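Local structure of 2,3-bisphosphoglycerate-independent phosphoglycerate mutase (Pyrococcus horikoshii, 2ZKT) at residues Leu8-Asp13 with Gly328-His333; Lys285-Leu290 with Val297-Lys302. The protein probably catalyses the interconversion of 2-phosphoglycerate and 3-phosphoglycerate in glycolysis, as a metal-binding phosphoglycerate mutase that needs no 2,3-bisphosphoglycerate. All blocks are in the same frame, centred on the assembly; numbering follows the deposited sequence.

Both contacts are buried, apolar helix-on-sheet packings, and they meet on one face of the large mixed sheet, their centres about 7 Å apart. Contact 1 places helix 313-331 over strand 6-12; contact 2 places helix 280-291 over the neighbouring strand 296-301. The two strands are joined by probable backbone hydrogen bonds, Ile11 N to Leu299 O at 2.9 Å and Leu9 O to Leu299 N at 3.0 Å. Contact 1 rests on a single helix residue reaching two strand side chains, whereas contact 2 buries more surface, with two helix residues, Ala287 and Leu290, meeting two strand residues. Polar chemistry lies at the margins: a zinc ligand follows directly after the strand of contact 1, and a charged cluster lines the helix of contact 2.

Contact 1. Residues Leu8-Asp13 with Gly328-His333; sequences LLIILD and GYILDH. With ZN (zinc ion), chain G.
Leu8 and Ile10 meet Ile330 in a small, wholly apolar helix-on-sheet contact inside the protein, where the last part of helix 313-331 lies over strand 6-12 of the large mixed sheet. Ile330 is the one helix residue of the pair that touches the strand, and it divides its two branches between the partners. Its CG2 methyl comes to 3.6 Å from CD2 of Leu8, the two side chains meeting at a slant. The longer branch is extended, with CG1 anti to the carbonyl carbon (chi1 -63°) and CD1 carried outward, and this methyl meets Ile10 CD1 tip to tip at 4.1 Å. Ile10 has the same extended shape, which brings the two ends together. The contact is slight, 98 Å² in all, and Ile330 also leans on Leu299 of the adjacent strand and on Ala284 of helix 280-291. Leu9 and Ile11 point to the other face of the sheet, where they pack on helix 60-67. Beyond the strand's C-terminal end, Asp13 binds the zinc ion through OD1 at 2.3 Å, with OD2 a longer 2.7 Å from the metal; Ser60, Asp346 and His347 complete this site. A central strand covered by helices on both faces and ending in a metal-binding aspartate is characteristic of the alkaline phosphatase superfamily, to which this mutase belongs.

Contact 2. Residues Lys285-Leu290 with Val297-Lys302; sequences KKAVEL and VFLHFK
Helix 285-290 runs almost exactly antiparallel to strand 297-301, at 172° between their directions, with the axes 9.0 Å apart at closest approach and Ala287 and Leu299 as the nearest pair of CA atoms. The side chains between them are all aliphatic. Val297 carries most of the contact from the strand, and its two methyls serve different partners. With CG1 anti to the backbone N (chi1 170°), CG2 falls beside that N and lies 3.9 Å from CB of Leu290, so the valine meets the leucine at its base, not at its end methyls. CG1 turns to Ala287 and stands 4.4 Å from its CB. The same alanine methyl is also approached by Leu299 CD2, two residues along the strand, at 4.4 Å, so the small side chain faces the gap between Val297 and Leu299. Leu290 and Leu299 both extend onto Val249 of strand 246-249, and Leu299 also touches Met326 and Ile330 of helix 313-331. On the helix, away from these contacts, Glu289 lies between Lys285 and Lys286 in a network of long salt bridges. Phe298 and His300 point to the opposite face of the sheet. Helix 280-291 is the helix of a beta-alpha-beta crossover from strand 265-267 to the parallel strand 296-301, which passes over the intervening strand 246-249, as in layered alpha/beta/alpha folds.

Contact 1. Residues Leu8-Asp13 with Gly328-His333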
ATOM      1  N   LEU B   8      -2.885  -5.974  22.718  1.00 41.50           N
ATOM      2  CA  LEU B   8      -2.232  -6.539  21.543  1.00 42.40           C
ATOM      3  C   LEU B   8      -1.248  -5.513  20.961  1.00 42.62           C
ATOM      4  O   LEU B   8      -1.638  -4.562  20.274  1.00 42.99           O
ATOM      5  CB  LEU B   8      -3.271  -6.956  20.485  1.00 41.76           C
ATOM      6  CG  LEU B   8      -2.725  -7.578  19.193  1.00 42.06           C
ATOM      7  CD1 LEU B   8      -1.694  -8.667  19.489  1.00 45.28           C
ATOM      8  CD2 LEU B   8      -3.890  -8.137  18.418  1.00 44.03           C
ATOM      9  N   LEU B   9       0.031  -5.715  21.258  1.00 42.39           N
ATOM     10  CA  LEU B   9       1.063  -4.821  20.788  1.00 43.49           C
ATOM     11  C   LEU B   9       1.780  -5.444  19.587  1.00 43.25           C
ATOM     12  O   LEU B   9       2.436  -6.493  19.701  1.00 43.71           O
ATOM     13  CB  LEU B   9       2.059  -4.534  21.920  1.00 42.89           C
ATOM     14  CG  LEU B   9       3.267  -3.661  21.547  1.00 47.04           C
ATOM     15  CD1 LEU B   9       2.785  -2.390  20.867  1.00 46.99           C
ATOM     16  CD2 LEU B   9       4.086  -3.343  22.797  1.00 45.41           C
ATOM     17  N   ILE B  10       1.660  -4.776  18.439  1.00 42.02           N
ATOM     18  CA  ILE B  10       2.262  -5.252  17.199  1.00 40.67           C
ATOM     19  C   ILE B  10       3.457  -4.406  16.747  1.00 41.35           C
ATOM     20  O   ILE B  10       3.344  -3.186  16.560  1.00 40.86           O
ATOM     21  CB  ILE B  10       1.171  -5.302  16.102  1.00 40.21           C
ATOM     22  CG1 ILE B  10       0.092  -6.314  16.532  1.00 39.87           C
ATOM     23  CG2 ILE B  10       1.768  -5.671  14.741  1.00 37.88           C
ATOM     24  CD1 ILE B  10      -1.030  -6.466  15.538  1.00 41.28           C
ATOM     25  N   ILE B  11       4.610  -5.059  16.592  1.00 43.84           N
ATOM     26  CA  ILE B  11       5.818  -4.374  16.153  1.00 42.88           C
ATOM     27  C   ILE B  11       6.270  -4.786  14.748  1.00 44.74           C
ATOM     28  O   ILE B  11       6.528  -5.975  14.467  1.00 43.50           O
ATOM     29  CB  ILE B  11       7.004  -4.623  17.122  1.00 43.80           C
ATOM     30  CG1 ILE B  11       6.709  -3.981  18.493  1.00 41.54           C
ATOM     31  CG2 ILE B  11       8.296  -4.065  16.526  1.00 38.15           C
ATOM     32  CD1 ILE B  11       6.486  -2.474  18.435  1.00 47.45           C
ATOM     33  N   LEU B  12       6.354  -3.790  13.867  1.00 45.71           N
ATOM     34  CA  LEU B  12       6.810  -4.005  12.504  1.00 46.01           C
ATOM     35  C   LEU B  12       8.235  -3.449  12.490  1.00 46.97           C
ATOM     36  O   LEU B  12       8.452  -2.263  12.252  1.00 48.77           O
ATOM     37  CB  LEU B  12       5.913  -3.248  11.521  1.00 45.91           C
ATOM     38  CG  LEU B  12       4.416  -3.555  11.688  1.00 46.69           C
ATOM     39  CD1 LEU B  12       3.675  -2.960  10.513  1.00 46.17           C
ATOM     40  CD2 LEU B  12       4.174  -5.060  11.756  1.00 42.89           C
ATOM     41  N   ASP B  13       9.192  -4.331  12.786  1.00 46.75           N
ATOM     42  CA  ASP B  13      10.614  -4.001  12.867  1.00 45.78           C
ATOM     43  C   ASP B  13      11.106  -3.035  11.780  1.00 45.20           C
ATOM     44  O   ASP B  13      10.876  -3.246  10.584  1.00 43.75           O
ATOM     45  CB  ASP B  13      11.423  -5.309  12.834  1.00 45.95           C
ATOM     46  CG  ASP B  13      12.694  -5.238  13.661  1.00 50.35           C
ATOM     47  OD1 ASP B  13      13.672  -4.610  13.194  1.00 56.62           O
ATOM     48  OD2 ASP B  13      12.707  -5.800  14.791  1.00 59.31           O
ATOM     49  N   GLY B 328      -5.102  -7.621   9.133  1.00 51.20           N
ATOM     50  CA  GLY B 328      -6.484  -7.770   8.687  1.00 50.21           C
ATOM     51  C   GLY B 328      -7.096  -9.075   9.189  1.00 50.12           C
ATOM     52  O   GLY B 328      -8.282  -9.130   9.537  1.00 50.63           O
ATOM     53  N   TYR B 329      -6.293 -10.136   9.225  1.00 49.58           N
ATOM     54  CA  TYR B 329      -6.776 -11.425   9.718  1.00 50.68           C
ATOM     55  C   TYR B 329      -7.155 -11.279  11.203  1.00 50.25           C
ATOM     56  O   TYR B 329      -8.271 -11.630  11.612  1.00 49.37           O
ATOM     57  CB  TYR B 329      -5.687 -12.501   9.570  1.00 52.54           C
ATOM     58  CG  TYR B 329      -6.070 -13.832  10.193  1.00 56.12           C
ATOM     59  CD1 TYR B 329      -6.898 -14.739   9.512  1.00 56.50           C
ATOM     60  CD2 TYR B 329      -5.655 -14.160  11.488  1.00 55.45           C
ATOM     61  CE1 TYR B 329      -7.302 -15.936  10.113  1.00 56.91           C
ATOM     62  CE2 TYR B 329      -6.057 -15.349  12.100  1.00 56.06           C
ATOM     63  CZ  TYR B 329      -6.880 -16.233  11.412  1.00 56.81           C
ATOM     64  OH  TYR B 329      -7.294 -17.395  12.037  1.00 57.01           O
ATOM     65  N   ILE B 330      -6.222 -10.752  12.006  1.00 48.64           N
ATOM     66  CA  ILE B 330      -6.463 -10.564  13.434  1.00 48.99           C
ATOM     67  C   ILE B 330      -7.724  -9.755  13.710  1.00 49.12           C
ATOM     68  O   ILE B 330      -8.522 -10.119  14.580  1.00 48.65           O
ATOM     69  CB  ILE B 330      -5.274  -9.853  14.128  1.00 48.13           C
ATOM     70  CG1 ILE B 330      -4.016 -10.725  14.027  1.00 50.32           C
ATOM     71  CG2 ILE B 330      -5.618  -9.569  15.584  1.00 48.16           C
ATOM     72  CD1 ILE B 330      -2.734 -10.018  14.460  1.00 49.49           C
ATOM     73  N   LEU B 331      -7.903  -8.651  12.980  1.00 50.75           N
ATOM     74  CA  LEU B 331      -9.080  -7.805  13.179  1.00 52.47           C
ATOM     75  C   LEU B 331     -10.395  -8.553  12.928  1.00 54.05           C
ATOM     76  O   LEU B 331     -11.423  -8.231  13.541  1.00 54.25           O
ATOM     77  CB  LEU B 331      -9.018  -6.563  12.268  1.00 51.39           C
ATOM     78  CG  LEU B 331      -7.884  -5.558  12.537  1.00 50.29           C
ATOM     79  CD1 LEU B 331      -8.063  -4.340  11.636  1.00 41.65           C
ATOM     80  CD2 LEU B 331      -7.897  -5.132  14.008  1.00 51.33           C
ATOM     81  N   ASP B 332     -10.362  -9.544  12.033  1.00 55.42           N
ATOM     82  CA  ASP B 332     -11.568 -10.319  11.713  1.00 58.32           C
ATOM     83  C   ASP B 332     -11.922 -11.347  12.782  1.00 58.82           C
ATOM     84  O   ASP B 332     -12.992 -11.956  12.726  1.00 59.45           O
ATOM     85  CB  ASP B 332     -11.418 -11.054  10.368  1.00 57.97           C
ATOM     86  CG  ASP B 332     -11.441 -10.112   9.175  1.00 61.47           C
ATOM     87  OD1 ASP B 332     -12.233  -9.139   9.201  1.00 62.87           O
ATOM     88  OD2 ASP B 332     -10.682 -10.348   8.205  1.00 66.58           O
ATOM     89  N   HIS B 333     -11.028 -11.536  13.757  1.00 58.68           N
ATOM     90  CA  HIS B 333     -11.271 -12.524  14.811  1.00 58.97           C
ATOM     91  C   HIS B 333     -11.230 -11.964  16.228  1.00 58.76           C
ATOM     92  O   HIS B 333     -11.209 -12.734  17.192  1.00 60.00           O
ATOM     93  CB  HIS B 333     -10.253 -13.665  14.694  1.00 59.65           C
ATOM     94  CG  HIS B 333     -10.347 -14.422  13.403  1.00 63.51           C
ATOM     95  ND1 HIS B 333      -9.406 -14.302  12.394  1.00 67.66           N
ATOM     96  CD2 HIS B 333     -11.251 -15.337  12.964  1.00 65.05           C
ATOM     97  CE1 HIS B 333      -9.729 -15.108  11.392  1.00 67.44           C
ATOM     98  NE2 HIS B 333     -10.843 -15.748  11.713  1.00 67.65           N
TER
HETATM   99 ZN    ZN G 414      14.657  -4.026  15.156  1.00 55.00          ZN

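Contact 2. Residues Lys285-Leu290 with Val297-Lys302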
ATOM      1  N   LYS B 285      -2.573 -16.110  13.220  1.00 51.25           N
ATOM      2  CA  LYS B 285      -3.390 -17.233  13.666  1.00 51.30           C
ATOM      3  C   LYS B 285      -3.060 -17.516  15.137  1.00 49.88           C
ATOM      4  O   LYS B 285      -3.963 -17.611  15.984  1.00 48.48           O
ATOM      5  CB  LYS B 285      -3.100 -18.459  12.783  1.00 52.45           C
ATOM      6  CG  LYS B 285      -4.070 -19.631  12.942  1.00 58.35           C
ATOM      7  CD  LYS B 285      -3.740 -20.490  14.162  1.00 63.61           C
ATOM      8  CE  LYS B 285      -4.585 -21.767  14.196  1.00 66.52           C
ATOM      9  NZ  LYS B 285      -6.045 -21.482  14.327  1.00 68.43           N
ATOM     10  N   LYS B 286      -1.763 -17.614  15.438  1.00 49.41           N
ATOM     11  CA  LYS B 286      -1.310 -17.882  16.804  1.00 50.09           C
ATOM     12  C   LYS B 286      -1.640 -16.747  17.792  1.00 50.93           C
ATOM     13  O   LYS B 286      -2.064 -17.013  18.930  1.00 51.39           O
ATOM     14  CB  LYS B 286       0.206 -18.159  16.819  1.00 50.10           C
ATOM     15  CG  LYS B 286       0.743 -18.597  18.180  1.00 51.68           C
ATOM     16  CD  LYS B 286       0.036 -19.860  18.667  1.00 53.87           C
ATOM     17  CE  LYS B 286       0.419 -20.206  20.100  1.00 58.37           C
ATOM     18  NZ  LYS B 286      -0.371 -21.374  20.614  1.00 58.19           N
ATOM     19  N   ALA B 287      -1.436 -15.492  17.365  1.00 50.63           N
ATOM     20  CA  ALA B 287      -1.720 -14.328  18.217  1.00 50.53           C
ATOM     21  C   ALA B 287      -3.163 -14.387  18.711  1.00 49.89           C
ATOM     22  O   ALA B 287      -3.437 -14.187  19.904  1.00 49.07           O
ATOM     23  CB  ALA B 287      -1.494 -13.030  17.437  1.00 49.43           C
ATOM     24  N   VAL B 288      -4.082 -14.666  17.785  1.00 50.73           N
ATOM     25  CA  VAL B 288      -5.504 -14.779  18.109  1.00 51.80           C
ATOM     26  C   VAL B 288      -5.747 -15.894  19.138  1.00 52.68           C
ATOM     27  O   VAL B 288      -6.558 -15.733  20.060  1.00 53.70           O
ATOM     28  CB  VAL B 288      -6.339 -15.080  16.849  1.00 52.04           C
ATOM     29  CG1 VAL B 288      -7.829 -15.129  17.210  1.00 54.11           C
ATOM     30  CG2 VAL B 288      -6.075 -14.019  15.789  1.00 51.13           C
ATOM     31  N   GLU B 289      -5.052 -17.024  18.971  1.00 52.94           N
ATOM     32  CA  GLU B 289      -5.187 -18.150  19.902  1.00 55.40           C
ATOM     33  C   GLU B 289      -4.772 -17.713  21.307  1.00 54.02           C
ATOM     34  O   GLU B 289      -5.533 -17.866  22.267  1.00 53.95           O
ATOM     35  CB  GLU B 289      -4.295 -19.332  19.482  1.00 55.58           C
ATOM     36  CG  GLU B 289      -4.803 -20.178  18.315  1.00 57.06           C
ATOM     37  CD  GLU B 289      -3.902 -21.384  18.049  1.00 60.30           C
ATOM     38  OE1 GLU B 289      -3.749 -22.235  18.961  1.00 64.41           O
ATOM     39  OE2 GLU B 289      -3.337 -21.480  16.931  1.00 67.66           O
ATOM     40  N   LEU B 290      -3.553 -17.170  21.411  1.00 54.07           N
ATOM     41  CA  LEU B 290      -2.999 -16.710  22.690  1.00 54.42           C
ATOM     42  C   LEU B 290      -3.861 -15.673  23.420  1.00 54.09           C
ATOM     43  O   LEU B 290      -3.892 -15.647  24.650  1.00 55.47           O
ATOM     44  CB  LEU B 290      -1.585 -16.149  22.483  1.00 53.39           C
ATOM     45  CG  LEU B 290      -0.546 -17.162  21.977  1.00 55.71           C
ATOM     46  CD1 LEU B 290       0.718 -16.418  21.548  1.00 53.47           C
ATOM     47  CD2 LEU B 290      -0.243 -18.201  23.069  1.00 48.63           C
ATOM     48  N   VAL B 297      -0.656  -9.692  24.669  1.00 45.15           N
ATOM     49  CA  VAL B 297       0.034 -10.441  23.624  1.00 43.98           C
ATOM     50  C   VAL B 297       0.895  -9.511  22.771  1.00 43.09           C
ATOM     51  O   VAL B 297       0.453  -8.430  22.355  1.00 42.34           O
ATOM     52  CB  VAL B 297      -0.982 -11.209  22.702  1.00 44.53           C
ATOM     53  CG1 VAL B 297      -0.273 -11.780  21.475  1.00 42.18           C
ATOM     54  CG2 VAL B 297      -1.638 -12.351  23.490  1.00 44.40           C
ATOM     55  N   PHE B 298       2.129  -9.942  22.521  1.00 42.45           N
ATOM     56  CA  PHE B 298       3.089  -9.185  21.722  1.00 43.00           C
ATOM     57  C   PHE B 298       3.387  -9.962  20.428  1.00 44.43           C
ATOM     58  O   PHE B 298       3.696 -11.152  20.466  1.00 47.31           O
ATOM     59  CB  PHE B 298       4.379  -8.988  22.541  1.00 42.89           C
ATOM     60  CG  PHE B 298       5.528  -8.420  21.751  1.00 41.81           C
ATOM     61  CD1 PHE B 298       5.484  -7.109  21.264  1.00 43.59           C
ATOM     62  CD2 PHE B 298       6.650  -9.203  21.477  1.00 39.40           C
ATOM     63  CE1 PHE B 298       6.549  -6.585  20.510  1.00 46.73           C
ATOM     64  CE2 PHE B 298       7.723  -8.689  20.719  1.00 42.91           C
ATOM     65  CZ  PHE B 298       7.671  -7.379  20.236  1.00 44.10           C
ATOM     66  N   LEU B 299       3.287  -9.290  19.285  1.00 44.45           N
ATOM     67  CA  LEU B 299       3.546  -9.917  17.986  1.00 47.14           C
ATOM     68  C   LEU B 299       4.659  -9.153  17.263  1.00 47.57           C
ATOM     69  O   LEU B 299       4.588  -7.926  17.099  1.00 49.20           O
ATOM     70  CB  LEU B 299       2.265  -9.912  17.134  1.00 46.13           C
ATOM     71  CG  LEU B 299       2.370 -10.353  15.663  1.00 48.74           C
ATOM     72  CD1 LEU B 299       2.997 -11.733  15.552  1.00 53.77           C
ATOM     73  CD2 LEU B 299       0.981 -10.357  15.047  1.00 50.56           C
ATOM     74  N   HIS B 300       5.685  -9.881  16.832  1.00 48.16           N
ATOM     75  CA  HIS B 300       6.819  -9.272  16.142  1.00 48.14           C
ATOM     76  C   HIS B 300       6.931  -9.756  14.684  1.00 48.82           C
ATOM     77  O   HIS B 300       6.726 -10.935  14.394  1.00 50.64           O
ATOM     78  CB  HIS B 300       8.096  -9.592  16.932  1.00 47.05           C
ATOM     79  CG  HIS B 300       9.304  -8.825  16.485  1.00 48.16           C
ATOM     80  ND1 HIS B 300      10.083  -9.215  15.413  1.00 52.12           N
ATOM     81  CD2 HIS B 300       9.871  -7.691  16.970  1.00 47.98           C
ATOM     82  CE1 HIS B 300      11.081  -8.355  15.257  1.00 47.35           C
ATOM     83  NE2 HIS B 300      10.975  -7.422  16.190  1.00 49.17           N
ATOM     84  N   PHE B 301       7.238  -8.828  13.776  1.00 48.86           N
ATOM     85  CA  PHE B 301       7.395  -9.117  12.340  1.00 49.08           C
ATOM     86  C   PHE B 301       8.719  -8.470  11.941  1.00 49.69           C
ATOM     87  O   PHE B 301       8.811  -7.247  11.877  1.00 49.39           O
ATOM     88  CB  PHE B 301       6.240  -8.486  11.546  1.00 49.36           C
ATOM     89  CG  PHE B 301       6.269  -8.794  10.070  1.00 51.19           C
ATOM     90  CD1 PHE B 301       6.024 -10.093   9.605  1.00 51.80           C
ATOM     91  CD2 PHE B 301       6.535  -7.783   9.137  1.00 46.78           C
ATOM     92  CE1 PHE B 301       6.040 -10.379   8.236  1.00 49.60           C
ATOM     93  CE2 PHE B 301       6.556  -8.054   7.763  1.00 50.03           C
ATOM     94  CZ  PHE B 301       6.305  -9.356   7.308  1.00 51.57           C
ATOM     95  N   LYS B 302       9.735  -9.283  11.651  1.00 51.04           N
ATOM     96  CA  LYS B 302      11.080  -8.774  11.329  1.00 52.27           C
ATOM     97  C   LYS B 302      11.465  -8.346   9.896  1.00 52.88           C
ATOM     98  O   LYS B 302      12.126  -7.309   9.711  1.00 53.76           O
ATOM     99  CB  LYS B 302      12.117  -9.803  11.818  1.00 53.78           C
ATOM    100  CG  LYS B 302      13.574  -9.375  11.670  1.00 56.32           C
ATOM    101  CD  LYS B 302      13.889  -8.145  12.521  1.00 63.29           C
ATOM    102  CE  LYS B 302      15.397  -8.001  12.753  1.00 66.72           C
ATOM    103  NZ  LYS B 302      16.177  -8.075  11.482  1.00 68.87           N
TER